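Long-range contacts in hydrogenase (NiFe) small subunit HydA (Allochromatium vinosum, PDB 3MYR), which probably takes part in oxidising H2 as the small subunit of a heterodimer, carrying electrons through its three iron-sulfur clusters: residues L69-G74 and I108-C113; T112-G117 and M130-L135; Q182-R187 and N226-M231. All coordinates share one frame; numbering follows the deposited sequence.

Interaction 1. Residues L69-G74 and I108-C113. With SF4 (iron/sulfur cluster), chain I.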
loop_
_atom_site.group_PDB
_atom_site.type_symbol
_atom_site.label_atom_id
_atom_site.label_comp_id
_atom_site.label_asym_id
_atom_site.label_seq_id
_atom_site.Cartn_x
_atom_site.Cartn_y
_atom_site.Cartn_z
ATOM N N LEU A 69 -15.590 11.202 17.656
ATOM C CA LEU A 69 -14.480 11.824 16.987
ATOM C C LEU A 69 -14.446 11.369 15.515
ATOM O O LEU A 69 -14.641 10.182 15.226
ATOM C CB LEU A 69 -13.250 11.253 17.672
ATOM C CG LEU A 69 -11.936 11.983 17.808
ATOM C CD1 LEU A 69 -10.829 11.013 17.493
ATOM C CD2 LEU A 69 -11.736 13.359 17.114
ATOM N N VAL A 70 -14.195 12.287 14.582
ATOM C CA VAL A 70 -14.036 11.895 13.202
ATOM C C VAL A 70 -12.524 12.073 12.905
ATOM O O VAL A 70 -11.935 13.099 13.263
ATOM C CB VAL A 70 -14.905 12.776 12.251
ATOM C CG1 VAL A 70 -14.671 12.438 10.783
ATOM C CG2 VAL A 70 -16.366 12.549 12.582
ATOM N N ILE A 71 -11.884 11.050 12.345
ATOM C CA ILE A 71 -10.530 11.234 11.777
ATOM C C ILE A 71 -10.663 11.163 10.253
ATOM O O ILE A 71 -11.451 10.315 9.725
ATOM C CB ILE A 71 -9.604 10.147 12.300
ATOM C CG1 ILE A 71 -9.585 10.259 13.862
ATOM C CG2 ILE A 71 -8.209 10.313 11.684
ATOM C CD1 ILE A 71 -8.716 9.234 14.560
ATOM N N VAL A 72 -10.056 12.131 9.544
ATOM C CA VAL A 72 -10.174 12.128 8.061
ATOM C C VAL A 72 -8.758 11.982 7.516
ATOM O O VAL A 72 -7.835 12.717 7.920
ATOM C CB VAL A 72 -10.684 13.448 7.492
ATOM C CG1 VAL A 72 -10.727 13.399 5.957
ATOM C CG2 VAL A 72 -12.007 13.818 8.062
ATOM N N ASP A 73 -8.629 11.083 6.557
ATOM C CA ASP A 73 -7.412 10.764 5.847
ATOM C C ASP A 73 -7.696 11.188 4.373
ATOM O O ASP A 73 -8.679 10.717 3.793
ATOM C CB ASP A 73 -7.254 9.211 5.886
ATOM C CG ASP A 73 -5.911 8.812 5.498
ATOM O OD1 ASP A 73 -5.181 9.767 5.171
ATOM O OD2 ASP A 73 -5.561 7.619 5.437
ATOM N N GLY A 74 -6.800 11.962 3.719
ATOM C CA GLY A 74 -6.988 12.318 2.278
ATOM C C GLY A 74 -7.681 13.655 2.090
ATOM O O GLY A 74 -8.441 14.099 2.943
ATOM N N ILE A 108 -10.114 15.278 13.482
ATOM C CA ILE A 108 -8.681 15.313 13.284
ATOM C C ILE A 108 -8.437 15.051 11.842
ATOM O O ILE A 108 -8.899 14.038 11.296
ATOM C CB ILE A 108 -8.013 14.168 14.060
ATOM C CG1 ILE A 108 -8.244 14.377 15.555
ATOM C CG2 ILE A 108 -6.510 14.100 13.731
ATOM C CD1 ILE A 108 -7.681 13.182 16.405
ATOM N N ALA A 109 -7.742 15.994 11.205
ATOM C CA ALA A 109 -7.267 15.788 9.862
ATOM C C ALA A 109 -5.846 15.206 9.961
ATOM O O ALA A 109 -4.887 15.909 10.301
ATOM C CB ALA A 109 -7.258 17.172 9.084
ATOM N N VAL A 110 -5.710 13.937 9.646
ATOM C CA VAL A 110 -4.413 13.255 9.726
ATOM C C VAL A 110 -3.775 13.259 8.350
ATOM O O VAL A 110 -4.421 12.918 7.328
ATOM C CB VAL A 110 -4.605 11.816 10.302
ATOM C CG1 VAL A 110 -5.383 10.993 9.273
ATOM C CG2 VAL A 110 -3.226 11.093 10.378
ATOM N N GLY A 111 -2.506 13.661 8.285
ATOM C CA GLY A 111 -1.797 13.665 6.983
ATOM C C GLY A 111 -1.898 15.056 6.345
ATOM O O GLY A 111 -2.901 15.788 6.520
ATOM N N THR A 112 -0.878 15.412 5.603
ATOM C CA THR A 112 -0.841 16.670 4.892
ATOM C C THR A 112 -1.990 16.828 3.837
ATOM O O THR A 112 -2.439 17.940 3.597
ATOM C CB THR A 112 0.557 16.857 4.218
ATOM O OG1 THR A 112 1.539 16.830 5.243
ATOM C CG2 THR A 112 0.683 18.237 3.477
ATOM N N CYS A 113 -2.457 15.734 3.233
ATOM C CA CYS A 113 -3.558 15.903 2.266
ATOM C C CYS A 113 -4.841 16.402 2.940
ATOM O O CYS A 113 -5.476 17.378 2.501
ATOM C CB CYS A 113 -3.841 14.574 1.557
ATOM S SG CYS A 113 -2.401 13.856 0.637
HETATM FE FE1 SF4 I . 0.879 11.402 2.412
HETATM FE FE2 SF4 I . -1.100 10.559 4.191
HETATM FE FE3 SF4 I . -1.738 12.169 1.960
HETATM FE FE4 SF4 I . -0.783 9.339 1.883
HETATM S S1 SF4 I . -2.897 10.244 2.670
HETATM S S2 SF4 I . -0.374 11.086 0.534
HETATM S S3 SF4 I . 0.840 9.462 3.480
HETATM S S4 SF4 I . -0.409 12.744 3.693
HETATM O O HOH W 1 -4.384 13.063 4.663
#
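Leu69, Ile71 and Val72 meet Ile108 to Val110 as two neighbouring parallel strands in the buried sheet of the cluster-bearing N-terminal part of the chain. Three backbone bonds join them. Ile108 N donates to Val70 O at 2.8 Å. Ile108 O in turn accepts from Val72 N, and Val110 N reaches Val72 O at 3.0 Å. The strands run at 24° to each other. Ile71, Ile108 and Val110 project from one face of the sheet, where helix 151-164 packs Ile158 on Ile71 and Ile154 on Val110. Val72 and Ala109 project from the other. At the start of the contact, Leu69 turns its CD2 methyl onto Ile108 CG1 at 4.0 Å. Further along, Ile71 CG2 meets Val110 CG1 at 3.8 Å. CG1 of Val110 lies between its own backbone N and carbonyl carbon (chi1 68°), and it also approaches Val72 O to 3.3 Å.

Such parallel strands belong to a flavodoxin-like alpha/beta fold, and the [4Fe-4S] cluster called proximal in this family sits at their C-terminal ends. There the strands part. A water bridges the gap, accepting from Gly74 N and donating to Val110 O. Gly111 has a backbone shape that suits glycine, and a side chain on it would crowd an iron of the cluster. Cys113, on the helix that follows, binds FE3 through SG at 2.2 Å. Its CB packs against Gly74 CA. Asp73 OD1 lies 3.4 Å from cluster sulfur S1, and the same side chain touches Cys17, another cluster ligand.

Interaction 2. Residues T112-G117 and M130-L135; sequences TCAAFG and MSVMDL. With SF4 (iron/sulfur cluster), chain I.
Gly117 and Ser131 bring their backbones close, CA to CA 4.6 Å, where helix 111-116 ends beside the start of helix 132-135. Ser131 is the N-cap of the second helix in this flavodoxin-like domain. One backbone bond crosses the contact: Val132 N donates to Ala114 O at 2.9 Å and is almost straight, with 171° at the hydrogen. A carbonyl near the end of one helix thus takes the first N-H of the next. Gly117 leaves the first helix with a positive phi.

The CB of Ser131 is directed at the first helix and rests 3.3 Å from Ala115 O. With OG between its own backbone N and carbonyl carbon (chi1 64°), Ser131 can take a weak capping bond from Asp134 N. OG also pairs with a water at 2.7 Å. A second water accepts from Met133 N and lies 2.7 Å from Ala115 O, to which it can donate, so it can extend the link between the helices one residue beyond the direct bond.

Val132 sets its CG2 methyl against Ala114 CB at 4.1 Å. The same valine touches Val72, Val107 and Ala109, and so seats the second helix on the sheet beside the first. On the more open side Met133 meets Phe116 in a Met-aromatic contact. The sulfur stands at the edge of the ring, 5.4 Å from SD to the Phe116 centroid and 78° off the ring normal. One face of that ring is taken by Ala115 CB, which sits 4.0 Å above the Phe116 ring plane, over its centre.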
loop_
_atom_site.group_PDB
_atom_site.type_symbol
_atom_site.label_atom_id
_atom_site.label_comp_id
_atom_site.label_asym_id
_atom_site.label_seq_id
_atom_site.Cartn_x
_atom_site.Cartn_y
_atom_site.Cartn_z
ATOM N N THR A 112 -0.878 15.412 5.603
ATOM C CA THR A 112 -0.841 16.670 4.892
ATOM C C THR A 112 -1.990 16.828 3.837
ATOM O O THR A 112 -2.439 17.940 3.597
ATOM C CB THR A 112 0.557 16.857 4.218
ATOM O OG1 THR A 112 1.539 16.830 5.243
ATOM C CG2 THR A 112 0.683 18.237 3.477
ATOM N N CYS A 113 -2.457 15.734 3.233
ATOM C CA CYS A 113 -3.558 15.903 2.266
ATOM C C CYS A 113 -4.841 16.402 2.940
ATOM O O CYS A 113 -5.476 17.378 2.501
ATOM C CB CYS A 113 -3.841 14.574 1.557
ATOM S SG CYS A 113 -2.401 13.856 0.637
ATOM N N ALA A 114 -5.256 15.739 4.012
ATOM C CA ALA A 114 -6.448 16.183 4.740
ATOM C C ALA A 114 -6.226 17.554 5.378
ATOM O O ALA A 114 -7.115 18.387 5.372
ATOM C CB ALA A 114 -6.830 15.149 5.804
ATOM N N ALA A 115 -5.071 17.752 6.005
ATOM C CA ALA A 115 -4.813 18.983 6.713
ATOM C C ALA A 115 -4.720 20.196 5.793
ATOM O O ALA A 115 -5.317 21.239 6.100
ATOM C CB ALA A 115 -3.586 18.863 7.625
ATOM N N PHE A 116 -4.051 20.049 4.660
ATOM C CA PHE A 116 -3.673 21.198 3.843
ATOM C C PHE A 116 -3.939 21.007 2.334
ATOM O O PHE A 116 -3.571 21.882 1.572
ATOM C CB PHE A 116 -2.158 21.507 4.029
ATOM C CG PHE A 116 -1.762 21.804 5.459
ATOM C CD1 PHE A 116 -2.530 22.697 6.245
ATOM C CD2 PHE A 116 -0.611 21.249 6.002
ATOM C CE1 PHE A 116 -2.181 22.985 7.574
ATOM C CE2 PHE A 116 -0.230 21.527 7.343
ATOM C CZ PHE A 116 -0.998 22.394 8.135
ATOM N N GLY A 117 -4.412 19.849 1.879
ATOM C CA GLY A 117 -4.619 19.686 0.434
ATOM C C GLY A 117 -3.630 18.636 -0.092
ATOM O O GLY A 117 -4.026 17.688 -0.814
ATOM N N MET A 130 -9.609 19.746 -1.803
ATOM C CA MET A 130 -9.499 20.774 -0.748
ATOM C C MET A 130 -9.207 20.072 0.582
ATOM O O MET A 130 -9.397 18.871 0.678
ATOM C CB MET A 130 -10.874 21.495 -0.652
ATOM C CG MET A 130 -11.084 22.322 -2.000
ATOM S SD MET A 130 -12.445 23.453 -1.949
ATOM C CE MET A 130 -12.106 24.442 -0.490
ATOM N N SER A 131 -8.844 20.850 1.605
ATOM C CA SER A 131 -8.475 20.337 2.930
ATOM C C SER A 131 -9.726 20.378 3.814
ATOM O O SER A 131 -10.714 21.059 3.490
ATOM C CB SER A 131 -7.434 21.290 3.577
ATOM O OG SER A 131 -8.013 22.596 3.813
ATOM N N VAL A 132 -9.655 19.690 4.937
ATOM C CA VAL A 132 -10.734 19.680 5.925
ATOM C C VAL A 132 -11.066 21.064 6.491
ATOM O O VAL A 132 -12.214 21.478 6.404
ATOM C CB VAL A 132 -10.357 18.680 7.062
ATOM C CG1 VAL A 132 -11.359 18.785 8.233
ATOM C CG2 VAL A 132 -10.288 17.303 6.470
ATOM N N MET A 133 -10.045 21.815 6.952
ATOM C CA MET A 133 -10.264 23.128 7.588
ATOM C C MET A 133 -10.880 24.153 6.616
ATOM O O MET A 133 -11.658 25.011 7.005
ATOM C CB MET A 133 -8.940 23.651 8.171
ATOM C CG MET A 133 -7.911 24.034 7.099
ATOM S SD MET A 133 -6.222 24.418 7.715
ATOM C CE MET A 133 -6.432 26.138 8.188
ATOM N N ASP A 134 -10.574 24.040 5.328
ATOM C CA ASP A 134 -11.254 24.878 4.331
ATOM C C ASP A 134 -12.730 24.542 4.153
ATOM O O ASP A 134 -13.549 25.409 3.888
ATOM C CB ASP A 134 -10.546 24.817 2.960
ATOM C CG ASP A 134 -9.211 25.621 2.951
ATOM O OD1 ASP A 134 -8.822 26.222 3.987
ATOM O OD2 ASP A 134 -8.520 25.557 1.941
ATOM N N LEU A 135 -13.076 23.290 4.318
ATOM C CA LEU A 135 -14.465 22.860 4.127
ATOM C C LEU A 135 -15.312 22.790 5.386
ATOM O O LEU A 135 -16.569 22.828 5.320
ATOM C CB LEU A 135 -14.463 21.483 3.532
ATOM C CG LEU A 135 -14.282 21.285 2.016
ATOM C CD1 LEU A 135 -14.504 22.363 0.953
ATOM C CD2 LEU A 135 -13.551 20.015 1.565
HETATM FE FE1 SF4 I . 0.879 11.402 2.412
HETATM FE FE2 SF4 I . -1.100 10.559 4.191
HETATM FE FE3 SF4 I . -1.738 12.169 1.960
HETATM FE FE4 SF4 I . -0.783 9.339 1.883
HETATM S S1 SF4 I . -2.897 10.244 2.670
HETATM S S2 SF4 I . -0.374 11.086 0.534
HETATM S S3 SF4 I . 0.840 9.462 3.480
HETATM S S4 SF4 I . -0.409 12.744 3.693
HETATM O O HOH W 2 -7.445 20.859 7.781
HETATM O O HOH W 3 -5.750 24.104 4.215
#

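Interaction 3. Residues Q182-R187 and N226-M231; sequences QSIHDR and NACATM. With SF4 (iron/sulfur cluster), chain J; F3S (Fe3-s4 cluster), chain K.
Ile184 reaches with its CD1 methyl between Asn226 and Cys228, and this side chain carries the inner half of the contact. CD1 meets Cys228 CB at 3.8 Å and lies about as near Asn226 CB. The other branch, CG2, approaches sulfur S2 of the distal [4Fe-4S] cluster at 3.7 Å. One isoleucine therefore lies between two clusters: CG2 touches one, and CD1 packs on residues that line the other. With CG1 anti to the carbonyl carbon (chi1 -64°) and CG2 anti to the backbone N, the two branches part, CG2 to the cluster sulfur and CG1 on toward 226-231.

Nearer the surface Arg187 and Thr230 cross obliquely. The Thr230 CG2 methyl sits 3.6 Å from Arg187 CB and also meets the next two carbons of the arginine chain. Ala229 CB comes against Arg187 CB as well, so the arginine contributes its aliphatic part here. No hydrogen bond joins 182-187 to 226-231, though Ile184 bonds through its backbone to Thr224, just before the second segment.

Each loop binds its own cluster. His185 ND1 holds FE4 of the distal cluster at 2.0 Å. Cys228 SG holds FE4 of the [3Fe-4S] cluster, the medial one in this family, at 2.3 Å. Asn226 turns its ND2 toward sulfur S3 of the [3Fe-4S] cluster, while OD1 accepts from Ala227 N at 2.8 Å. An alanine here would probably leave Ala227 N without that acceptor and S3 without its amide neighbour.

Ser183 OG accepts from Asp186 N, an ST motif in the loop that carries His185. Both segments lie in loops. Helix 177-180 packs on the second one, Tyr180 on Asn226 and Phe179 on Met231, and helix 151-164 also touches Met231 through Met152 and Val153.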
loop_
_atom_site.group_PDB
_atom_site.type_symbol
_atom_site.label_atom_id
_atom_site.label_comp_id
_atom_site.label_asym_id
_atom_site.label_seq_id
_atom_site.Cartn_x
_atom_site.Cartn_y
_atom_site.Cartn_z
ATOM N N GLN A 182 8.352 22.948 16.933
ATOM C CA GLN A 182 9.769 23.357 16.604
ATOM C C GLN A 182 10.110 22.862 15.226
ATOM O O GLN A 182 9.615 21.810 14.795
ATOM C CB GLN A 182 10.788 22.755 17.596
ATOM C CG GLN A 182 10.542 23.141 19.076
ATOM C CD GLN A 182 10.769 24.649 19.467
ATOM O OE1 GLN A 182 10.539 25.021 20.642
ATOM N NE2 GLN A 182 11.268 25.484 18.541
ATOM N N SER A 183 10.976 23.586 14.532
ATOM C CA SER A 183 11.332 23.215 13.184
ATOM C C SER A 183 12.300 22.063 13.274
ATOM O O SER A 183 13.036 21.908 14.265
ATOM C CB SER A 183 12.006 24.385 12.417
ATOM O OG SER A 183 13.298 24.632 12.945
ATOM N N ILE A 184 12.347 21.282 12.212
ATOM C CA ILE A 184 13.377 20.248 12.044
ATOM C C ILE A 184 14.797 20.859 12.222
ATOM O O ILE A 184 15.669 20.318 12.972
ATOM C CB ILE A 184 13.266 19.627 10.633
ATOM C CG1 ILE A 184 11.902 18.875 10.396
ATOM C CG2 ILE A 184 14.464 18.698 10.275
ATOM C CD1 ILE A 184 11.707 17.619 11.272
ATOM N N HIS A 185 15.036 21.951 11.502
ATOM C CA HIS A 185 16.344 22.551 11.474
ATOM C C HIS A 185 16.750 23.093 12.875
ATOM O O HIS A 185 17.917 23.118 13.208
ATOM C CB HIS A 185 16.282 23.592 10.355
ATOM C CG HIS A 185 17.525 24.368 10.128
ATOM N ND1 HIS A 185 18.642 23.833 9.463
ATOM C CD2 HIS A 185 17.793 25.691 10.368
ATOM C CE1 HIS A 185 19.526 24.809 9.317
ATOM N NE2 HIS A 185 19.004 25.954 9.775
ATOM N N ASP A 186 15.791 23.438 13.761
ATOM C CA ASP A 186 16.203 23.903 15.088
ATOM C C ASP A 186 16.465 22.741 16.050
ATOM O O ASP A 186 16.781 22.987 17.195
ATOM C CB ASP A 186 15.130 24.816 15.721
ATOM C CG ASP A 186 15.218 26.264 15.184
ATOM O OD1 ASP A 186 16.227 26.657 14.523
ATOM O OD2 ASP A 186 14.240 26.993 15.337
ATOM N N ARG A 187 16.312 21.485 15.592
ATOM C CA ARG A 187 16.582 20.339 16.449
ATOM C C ARG A 187 17.580 19.351 15.824
ATOM O O ARG A 187 18.042 18.461 16.499
ATOM C CB ARG A 187 15.257 19.582 16.766
ATOM C CG ARG A 187 14.208 20.452 17.536
ATOM C CD ARG A 187 14.812 20.832 18.906
ATOM N NE ARG A 187 13.787 21.098 19.943
ATOM C CZ ARG A 187 14.057 21.618 21.136
ATOM N NH1 ARG A 187 15.321 21.961 21.465
ATOM N NH2 ARG A 187 13.091 21.756 22.010
ATOM N N ASN A 226 7.984 19.598 12.537
ATOM C CA ASN A 226 7.626 18.158 12.719
ATOM C C ASN A 226 8.536 17.668 13.815
ATOM O O ASN A 226 9.425 18.420 14.214
ATOM C CB ASN A 226 7.799 17.327 11.433
ATOM C CG ASN A 226 6.852 16.107 11.397
ATOM O OD1 ASN A 226 6.375 15.714 12.418
ATOM N ND2 ASN A 226 6.520 15.572 10.205
ATOM N N ALA A 227 8.309 16.448 14.328
ATOM C CA ALA A 227 9.044 15.921 15.490
ATOM C C ALA A 227 10.127 14.917 15.062
ATOM O O ALA A 227 10.667 14.197 15.913
ATOM C CB ALA A 227 8.069 15.192 16.467
ATOM N N CYS A 228 10.398 14.820 13.758
ATOM C CA CYS A 228 11.272 13.751 13.248
ATOM C C CYS A 228 12.674 13.835 13.880
ATOM O O CYS A 228 13.341 12.817 14.057
ATOM C CB CYS A 228 11.419 13.896 11.714
ATOM S SG CYS A 228 9.784 14.062 10.919
ATOM N N ALA A 229 13.169 15.065 14.082
ATOM C CA ALA A 229 14.545 15.230 14.523
ATOM C C ALA A 229 14.707 14.882 16.022
ATOM O O ALA A 229 15.807 14.616 16.454
ATOM C CB ALA A 229 15.027 16.711 14.248
ATOM N N THR A 230 13.613 14.914 16.801
ATOM C CA THR A 230 13.636 14.573 18.232
ATOM C C THR A 230 13.000 13.228 18.573
ATOM O O THR A 230 13.590 12.460 19.309
ATOM C CB THR A 230 12.946 15.674 19.041
ATOM O OG1 THR A 230 11.626 15.929 18.502
ATOM C CG2 THR A 230 13.793 17.032 18.872
ATOM N N MET A 231 11.757 12.990 18.150
ATOM C CA MET A 231 11.094 11.722 18.427
ATOM C C MET A 231 11.645 10.656 17.474
ATOM O O MET A 231 11.788 9.493 17.842
ATOM C CB MET A 231 9.561 11.885 18.194
ATOM C CG MET A 231 8.821 10.586 18.459
ATOM S SD MET A 231 7.067 10.789 18.085
ATOM C CE MET A 231 6.605 12.148 19.281
HETATM FE FE1 SF4 J . 19.613 19.392 9.358
HETATM FE FE2 SF4 J . 21.107 20.791 7.466
HETATM FE FE3 SF4 J . 18.547 19.991 6.923
HETATM FE FE4 SF4 J . 19.027 21.994 8.718
HETATM S S1 SF4 J . 19.453 22.000 6.486
HETATM S S2 SF4 J . 17.524 20.332 8.940
HETATM S S3 SF4 J . 20.949 21.212 9.717
HETATM S S4 SF4 J . 20.360 18.629 7.325
HETATM FE FE1 F3S K . 11.015 16.071 6.672
HETATM FE FE3 F3S K . 8.728 14.684 6.444
HETATM FE FE4 F3S K . 10.072 14.510 8.668
HETATM S S1 F3S K . 10.271 14.966 4.821
HETATM S S2 F3S K . 12.159 14.815 8.133
HETATM S S3 F3S K . 9.128 16.390 7.878
HETATM S S4 F3S K . 9.017 12.876 7.696
#

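Overall arrangement
Interactions 1 and 2 are neighbours in the N-terminal domain, with centres about 8 Å apart. They share Thr112 and Cys113 on helix 111-116, and interaction 2 begins along the chain where interaction 1 ends. Ala114 CB packs on Val72 O and Gly74 O, which joins the helix pair to the sheet. Interaction 3 comes later, in the C-terminal cluster-binding region. Its centre is about 22 Å from that of interaction 1 and about 23 Å from that of interaction 2, with nearest atoms about 7 Å apart in both cases. The first two contacts meet at the helix that carries Cys113, a proximal-cluster ligand. The third spans the other two clusters, consistent with a relay for electrons.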